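Local coordinates for protein 4-aminobutyrate transaminase (Acinetobacter baumannii, PDB 6WOP) that probably catalyses the pyridoxal-phosphate-dependent transfer of the amino group of 4-aminobutyrate to 2-oxoglutarate, as a class-III aminotransferase, at residues A202-E207 against H233-V238; N377-L382 against L408-Q413. All blocks are in the same frame, centred on the assembly; numbering follows the deposited sequence.

Contact 1 of 2, residues A202-E207 against H233-V238; sequences AAIVLE and HGILLV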
ATOM      1  N   ALA A 202       1.382   9.961  11.863  1.00 16.47           N
ATOM      2  CA  ALA A 202       2.694  10.463  12.278  1.00 16.81           C
ATOM      3  C   ALA A 202       2.763  11.980  12.219  1.00 16.30           C
ATOM      4  O   ALA A 202       3.334  12.613  13.120  1.00 16.39           O
ATOM      5  CB  ALA A 202       3.825   9.885  11.395  1.00 15.38           C
ATOM      6  N   ALA A 203       2.235  12.590  11.162  1.00 13.51           N
ATOM      7  CA  ALA A 203       2.403  14.021  11.016  1.00 18.22           C
ATOM      8  C   ALA A 203       1.268  14.589  10.205  1.00 14.99           C
ATOM      9  O   ALA A 203       0.715  13.917   9.314  1.00 17.50           O
ATOM     10  CB  ALA A 203       3.729  14.393  10.309  1.00 20.26           C
ATOM     11  N   ILE A 204       0.973  15.865  10.484  1.00 16.37           N
ATOM     12  CA  ILE A 204       0.188  16.718   9.587  1.00 17.39           C
ATOM     13  C   ILE A 204       1.124  17.726   8.966  1.00 18.62           C
ATOM     14  O   ILE A 204       1.850  18.446   9.689  1.00 19.52           O
ATOM     15  CB  ILE A 204      -0.940  17.442  10.339  1.00 17.82           C
ATOM     16  CG1 ILE A 204      -1.850  16.389  10.940  1.00 18.36           C
ATOM     17  CG2 ILE A 204      -1.721  18.395   9.353  1.00 18.29           C
ATOM     18  CD1 ILE A 204      -3.222  16.912  11.642  1.00 20.77           C
ATOM     19  N   VAL A 205       1.096  17.810   7.640  1.00 17.12           N
ATOM     20  CA  VAL A 205       2.103  18.578   6.904  1.00 16.84           C
ATOM     21  C   VAL A 205       1.407  19.637   6.073  1.00 16.69           C
ATOM     22  O   VAL A 205       0.514  19.310   5.271  1.00 15.83           O
ATOM     23  CB  VAL A 205       2.935  17.671   5.984  1.00 16.56           C
ATOM     24  CG1 VAL A 205       4.043  18.568   5.269  1.00 16.66           C
ATOM     25  CG2 VAL A 205       3.486  16.509   6.820  1.00 16.05           C
ATOM     26  N   LEU A 206       1.857  20.891   6.202  1.00 17.47           N
ATOM     27  CA  LEU A 206       1.226  21.945   5.425  1.00 16.72           C
ATOM     28  C   LEU A 206       2.221  23.055   5.114  1.00 18.26           C
ATOM     29  O   LEU A 206       3.116  23.354   5.908  1.00 18.41           O
ATOM     30  CB  LEU A 206       0.020  22.545   6.136  1.00 19.55           C
ATOM     31  CG  LEU A 206       0.320  23.616   7.158  1.00 22.07           C
ATOM     32  CD1 LEU A 206      -0.987  24.285   7.523  1.00 25.71           C
ATOM     33  CD2 LEU A 206       0.939  22.999   8.344  1.00 24.06           C
ATOM     34  N   GLU A 207       1.985  23.700   4.000  1.00 19.37           N
ATOM     35  CA  GLU A 207       2.709  24.934   3.675  1.00 19.30           C
ATOM     36  C   GLU A 207       2.054  26.093   4.408  1.00 21.35           C
ATOM     37  O   GLU A 207       0.846  26.320   4.214  1.00 24.51           O
ATOM     38  CB  GLU A 207       2.642  25.161   2.167  1.00 18.69           C
ATOM     39  CG  GLU A 207       3.365  24.109   1.320  1.00 22.05           C
ATOM     40  CD  GLU A 207       2.813  24.078  -0.084  1.00 26.86           C
ATOM     41  OE1 GLU A 207       1.850  23.272  -0.329  1.00 21.40           O
ATOM     42  OE2 GLU A 207       3.336  24.876  -0.919  1.00 25.89           O
ATOM     43  N   HIS A 233      -3.281  14.478  20.223  1.00 23.08           N
ATOM     44  CA  HIS A 233      -3.123  13.123  19.680  1.00 24.37           C
ATOM     45  C   HIS A 233      -1.676  12.655  19.526  1.00 24.14           C
ATOM     46  O   HIS A 233      -1.460  11.561  18.985  1.00 21.73           O
ATOM     47  CB  HIS A 233      -3.830  13.042  18.321  1.00 24.02           C
ATOM     48  CG  HIS A 233      -5.313  13.232  18.430  1.00 26.01           C
ATOM     49  ND1 HIS A 233      -6.104  12.472  19.270  1.00 28.07           N
ATOM     50  CD2 HIS A 233      -6.155  14.072  17.779  1.00 27.87           C
ATOM     51  CE1 HIS A 233      -7.370  12.854  19.153  1.00 26.50           C
ATOM     52  NE2 HIS A 233      -7.428  13.821  18.251  1.00 29.99           N
ATOM     53  N   GLY A 234      -0.686  13.444  19.958  1.00 24.15           N
ATOM     54  CA  GLY A 234       0.686  13.019  19.791  1.00 25.43           C
ATOM     55  C   GLY A 234       1.154  13.037  18.355  1.00 24.90           C
ATOM     56  O   GLY A 234       2.123  12.361  18.029  1.00 22.29           O
ATOM     57  N   ILE A 235       0.494  13.798  17.484  1.00 17.38           N
ATOM     58  CA  ILE A 235       0.872  13.887  16.073  1.00 16.56           C
ATOM     59  C   ILE A 235       1.908  15.013  15.925  1.00 16.97           C
ATOM     60  O   ILE A 235       1.772  16.043  16.592  1.00 18.86           O
ATOM     61  CB  ILE A 235      -0.376  14.171  15.215  1.00 16.30           C
ATOM     62  CG1 ILE A 235      -1.428  13.031  15.371  1.00 17.48           C
ATOM     63  CG2 ILE A 235       0.026  14.398  13.725  1.00 19.82           C
ATOM     64  CD1 ILE A 235      -2.771  13.423  14.890  1.00 16.61           C
ATOM     65  N   LEU A 236       2.888  14.875  15.011  1.00 16.96           N
ATOM     66  CA  LEU A 236       3.774  16.013  14.730  1.00 16.76           C
ATOM     67  C   LEU A 236       3.217  17.011  13.717  1.00 20.18           C
ATOM     68  O   LEU A 236       2.591  16.646  12.723  1.00 19.88           O
ATOM     69  CB  LEU A 236       5.132  15.542  14.195  1.00 17.41           C
ATOM     70  CG  LEU A 236       5.838  14.694  15.263  1.00 17.87           C
ATOM     71  CD1 LEU A 236       7.048  14.012  14.620  1.00 20.20           C
ATOM     72  CD2 LEU A 236       6.289  15.486  16.559  1.00 20.60           C
ATOM     73  N   LEU A 237       3.564  18.300  13.902  1.00 18.44           N
ATOM     74  CA  LEU A 237       3.146  19.319  12.951  1.00 17.58           C
ATOM     75  C   LEU A 237       4.369  19.699  12.127  1.00 16.35           C
ATOM     76  O   LEU A 237       5.386  20.069  12.703  1.00 17.40           O
ATOM     77  CB  LEU A 237       2.588  20.533  13.680  1.00 20.94           C
ATOM     78  CG  LEU A 237       2.124  21.718  12.795  1.00 22.80           C
ATOM     79  CD1 LEU A 237       1.032  21.293  11.856  1.00 23.72           C
ATOM     80  CD2 LEU A 237       1.575  22.881  13.713  1.00 24.19           C
ATOM     81  N   VAL A 238       4.282  19.585  10.801  1.00 15.01           N
ATOM     82  CA  VAL A 238       5.412  19.888   9.917  1.00 16.23           C
ATOM     83  C   VAL A 238       5.061  21.098   9.065  1.00 17.16           C
ATOM     84  O   VAL A 238       4.058  21.074   8.352  1.00 19.04           O
ATOM     85  CB  VAL A 238       5.730  18.705   9.006  1.00 13.77           C
ATOM     86  CG1 VAL A 238       6.973  19.044   8.102  1.00 17.53           C
ATOM     87  CG2 VAL A 238       6.001  17.453   9.888  1.00 15.96           C
TER

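Contact 2 of 2, residues N377-L382 against L408-Q413; sequences NGLLLL and LDILKQ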
ATOM      1  N   ASN A 377       7.106  41.752 -23.792  1.00 36.42           N
ATOM      2  CA  ASN A 377       7.682  43.052 -23.454  1.00 39.66           C
ATOM      3  C   ASN A 377       8.752  42.975 -22.362  1.00 38.69           C
ATOM      4  O   ASN A 377       9.014  43.971 -21.675  1.00 42.23           O
ATOM      5  CB  ASN A 377       6.588  44.053 -23.082  1.00 39.00           C
ATOM      6  CG  ASN A 377       5.738  44.421 -24.267  1.00 39.65           C
ATOM      7  OD1 ASN A 377       6.096  45.279 -25.054  1.00 41.87           O
ATOM      8  ND2 ASN A 377       4.644  43.720 -24.442  1.00 38.91           N
ATOM      9  N   GLY A 378       9.431  41.832 -22.250  1.00 29.28           N
ATOM     10  CA  GLY A 378      10.625  41.735 -21.416  1.00 28.87           C
ATOM     11  C   GLY A 378      10.377  41.522 -19.938  1.00 27.21           C
ATOM     12  O   GLY A 378      11.170  41.999 -19.091  1.00 23.23           O
ATOM     13  N   LEU A 379       9.325  40.792 -19.599  1.00 26.74           N
ATOM     14  CA  LEU A 379       8.943  40.532 -18.214  1.00 25.65           C
ATOM     15  C   LEU A 379       8.541  39.060 -18.078  1.00 23.82           C
ATOM     16  O   LEU A 379       7.632  38.598 -18.751  1.00 23.08           O
ATOM     17  CB  LEU A 379       7.802  41.479 -17.768  1.00 25.30           C
ATOM     18  CG  LEU A 379       7.349  41.167 -16.336  1.00 23.89           C
ATOM     19  CD1 LEU A 379       8.509  41.432 -15.229  1.00 23.79           C
ATOM     20  CD2 LEU A 379       6.024  41.877 -16.039  1.00 24.64           C
ATOM     21  N   LEU A 380       9.242  38.311 -17.228  1.00 24.58           N
ATOM     22  CA  LEU A 380       9.015  36.883 -17.062  1.00 21.84           C
ATOM     23  C   LEU A 380       8.095  36.674 -15.876  1.00 21.84           C
ATOM     24  O   LEU A 380       8.507  36.929 -14.739  1.00 20.73           O
ATOM     25  CB  LEU A 380      10.353  36.170 -16.824  1.00 21.07           C
ATOM     26  CG  LEU A 380      10.315  34.668 -16.455  1.00 21.16           C
ATOM     27  CD1 LEU A 380       9.612  33.867 -17.540  1.00 21.38           C
ATOM     28  CD2 LEU A 380      11.723  34.107 -16.268  1.00 18.53           C
ATOM     29  N   LEU A 381       6.890  36.122 -16.130  1.00 19.86           N
ATOM     30  CA  LEU A 381       5.848  35.900 -15.129  1.00 20.19           C
ATOM     31  C   LEU A 381       5.482  34.431 -15.031  1.00 20.82           C
ATOM     32  O   LEU A 381       5.386  33.754 -16.060  1.00 25.55           O
ATOM     33  CB  LEU A 381       4.539  36.670 -15.498  1.00 21.46           C
ATOM     34  CG  LEU A 381       4.584  38.208 -15.458  1.00 28.09           C
ATOM     35  CD1 LEU A 381       3.227  38.875 -15.893  1.00 27.52           C
ATOM     36  CD2 LEU A 381       4.989  38.598 -14.035  1.00 33.23           C
ATOM     37  N   LEU A 382       5.221  33.956 -13.801  1.00 19.52           N
ATOM     38  CA  LEU A 382       4.720  32.599 -13.576  1.00 20.28           C
ATOM     39  C   LEU A 382       3.239  32.564 -13.202  1.00 23.16           C
ATOM     40  O   LEU A 382       2.751  33.438 -12.477  1.00 23.22           O
ATOM     41  CB  LEU A 382       5.485  31.919 -12.457  1.00 20.13           C
ATOM     42  CG  LEU A 382       7.018  31.872 -12.579  1.00 21.81           C
ATOM     43  CD1 LEU A 382       7.548  31.350 -11.263  1.00 24.49           C
ATOM     44  CD2 LEU A 382       7.433  30.984 -13.752  1.00 23.04           C
ATOM     45  N   LEU A 408       6.387  46.484 -12.940  1.00 27.79           N
ATOM     46  CA  LEU A 408       4.981  46.716 -12.573  1.00 30.39           C
ATOM     47  C   LEU A 408       4.271  47.524 -13.644  1.00 29.99           C
ATOM     48  O   LEU A 408       3.067  47.375 -13.855  1.00 31.48           O
ATOM     49  CB  LEU A 408       4.894  47.448 -11.246  1.00 32.58           C
ATOM     50  CG  LEU A 408       5.439  46.833  -9.970  1.00 30.08           C
ATOM     51  CD1 LEU A 408       5.351  47.844  -8.826  1.00 34.69           C
ATOM     52  CD2 LEU A 408       4.754  45.529  -9.655  1.00 27.87           C
ATOM     53  N   ASP A 409       5.008  48.397 -14.340  1.00 31.14           N
ATOM     54  CA  ASP A 409       4.409  49.114 -15.459  1.00 33.02           C
ATOM     55  C   ASP A 409       4.082  48.163 -16.620  1.00 32.70           C
ATOM     56  O   ASP A 409       3.046  48.309 -17.272  1.00 33.10           O
ATOM     57  CB  ASP A 409       5.337  50.241 -15.912  1.00 36.49           C
ATOM     58  CG  ASP A 409       5.467  51.379 -14.867  1.00 45.34           C
ATOM     59  OD1 ASP A 409       4.637  51.456 -13.923  1.00 48.33           O
ATOM     60  OD2 ASP A 409       6.420  52.209 -15.013  1.00 48.98           O
ATOM     61  N   ILE A 410       4.969  47.220 -16.930  1.00 29.54           N
ATOM     62  CA  ILE A 410       4.647  46.260 -17.980  1.00 31.84           C
ATOM     63  C   ILE A 410       3.439  45.416 -17.570  1.00 29.65           C
ATOM     64  O   ILE A 410       2.557  45.129 -18.395  1.00 30.56           O
ATOM     65  CB  ILE A 410       5.874  45.374 -18.281  1.00 32.22           C
ATOM     66  CG1 ILE A 410       7.041  46.231 -18.843  1.00 30.85           C
ATOM     67  CG2 ILE A 410       5.515  44.257 -19.250  1.00 35.60           C
ATOM     68  CD1 ILE A 410       8.429  45.594 -18.543  1.00 30.56           C
ATOM     69  N   LEU A 411       3.407  44.985 -16.301  1.00 28.05           N
ATOM     70  CA  LEU A 411       2.276  44.205 -15.792  1.00 27.92           C
ATOM     71  C   LEU A 411       0.979  44.960 -16.013  1.00 32.61           C
ATOM     72  O   LEU A 411      -0.004  44.408 -16.537  1.00 31.74           O
ATOM     73  CB  LEU A 411       2.483  43.913 -14.296  1.00 28.38           C
ATOM     74  CG  LEU A 411       1.359  43.178 -13.527  1.00 29.68           C
ATOM     75  CD1 LEU A 411       1.391  41.676 -13.830  1.00 31.15           C
ATOM     76  CD2 LEU A 411       1.531  43.359 -12.050  1.00 25.84           C
ATOM     77  N   LYS A 412       0.966  46.254 -15.646  1.00 32.30           N
ATOM     78  CA  LYS A 412      -0.245  47.050 -15.839  1.00 36.98           C
ATOM     79  C   LYS A 412      -0.628  47.158 -17.313  1.00 37.65           C
ATOM     80  O   LYS A 412      -1.820  47.128 -17.661  1.00 37.12           O
ATOM     81  CB  LYS A 412      -0.053  48.446 -15.239  1.00 40.84           C
ATOM     82  CG  LYS A 412       0.338  48.443 -13.787  1.00 43.00           C
ATOM     83  CD  LYS A 412      -0.419  49.516 -12.980  1.00 48.21           C
ATOM     84  CE  LYS A 412      -0.009  50.899 -13.336  1.00 53.39           C
ATOM     85  NZ  LYS A 412      -1.185  51.849 -13.318  1.00 59.46           N
ATOM     86  N   GLN A 413       0.352  47.317 -18.200  1.00 35.81           N
ATOM     87  CA  GLN A 413       0.024  47.380 -19.619  1.00 39.60           C
ATOM     88  C   GLN A 413      -0.571  46.060 -20.081  1.00 38.14           C
ATOM     89  O   GLN A 413      -1.517  46.038 -20.880  1.00 37.27           O
ATOM     90  CB  GLN A 413       1.262  47.732 -20.447  1.00 41.04           C
ATOM     91  CG  GLN A 413       1.780  49.139 -20.216  1.00 47.88           C
ATOM     92  CD  GLN A 413       3.288  49.272 -20.521  1.00 53.77           C
ATOM     93  OE1 GLN A 413       3.952  48.310 -20.963  1.00 54.17           O
ATOM     94  NE2 GLN A 413       3.839  50.449 -20.239  1.00 56.57           N
TER

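Contact 1 of 2, residues A202-E207 against H233-V238
Val205 and Val238 run alongside one another on neighbouring parallel strands, with Val205 CG2 3.8 Å from Val238 CB. Both valines hold CG1 anti to the backbone N (chi1 -178° in each), which turns CG2 back along its strand; Val238 CG2 thereby reaches diagonally across to Ala203 CB (3.8 Å). Ala203, Val205, Leu236 and Val238 thus share one face of the sheet, where helix 112-127 packs on Ala203 and Leu236 through Ala123. Ile204 and Leu237 project from the other face, toward helix 220-233. There Ile235, just ahead of the strand, lays its CG2 branch against the backbone of the partner strand, 3.6 Å from Ala203 CA, and meets Ile204 CG1 at a slant. Leu206 has CG between its backbone N and carbonyl carbon (chi1 83°), an uncommon setting that brings CD2 back to Leu237 CD1 at 3.9 Å. Four backbone bonds zip the strands together: Ile204 and Leu206 donate to Leu236 O and Val238 O, and Leu236 and Val238 donate to Ala202 O and Ile204 O. Ile204 N reaches Leu236 O at 2.9 Å, and Val238 N reaches Ile204 O at 2.9 Å in a nearly straight bond. Leu236 N meets Ala202 O, 3.0 Å away, from off the carbonyl axis, tilted 30° out of the carbonyl plane. Gly234, with positive phi, closes helix 220-233 in a Schellman motif and turns the chain into the second strand. Strand 201-206, helix 220-233 and strand 236-240 form a beta-alpha-beta crossover in the mixed seven-stranded sheet of the large domain of fold-type I pyridoxal-phosphate enzymes.

Contact 2 of 2, residues N377-L382 against L408-Q413
Ile410 pushes into the bend between Asn377 and Leu379, touching the leucine with one branch and the asparagine with both. CG2, anti to the backbone N, lies 3.9 Å from Leu379 CB and also meets Asn377 CB. The other branch ends in CD1, 3.6 Å from Asn377 O. Leu379 and Ile410 pass alongside each other, pointing contrary ways; with Leu379 CG anti to its own N (chi1 177°), CD2 is carried to the helix backbone, 4.1 Å from Leu411 N. Gly378, with positive phi, is the C-prime residue of a Schellman motif ending helix 364-376; there the chain turns and goes directly on into strand 379-384 of the mixed sheet, with helix 401-416 packed beside this junction. Ile45 of strand 43-46 touches both Leu379 and Ile410 and extends the apolar core. Deeper in, Leu381 and Leu411 meet only through their tips, CD1 to CD1 at 3.9 Å, the two leucines nearly perpendicular. No hydrogen bond joins the two segments. Whereas these four apolar residues are buried, Asn377 lies at the exposed margin, its ND2 held by Tyr373 O, and the exposed Gln413 makes a weak hydrogen bond from OE1 to Tyr373 OH.

In the fold
From the N terminus the chain first lays down strands 28-32, 35-38 and 43-46, the last of which later becomes the neighbour of strand 379-384. It then enters the other seven-stranded sheet, where contact 1 closes a loop with 25 residues between its segments, including most of helix 220-233. More than a hundred residues further on, contact 2 closes a second loop of the same length, running through strand 390-393 to the C-terminal helix 401-416. The loops follow in series, neither nested nor crossed. Their centres are 39 Å apart, on opposite sides of the chain's centre: contact 1 joins adjacent strands within one sheet, contact 2 a strand of the other sheet to a helix.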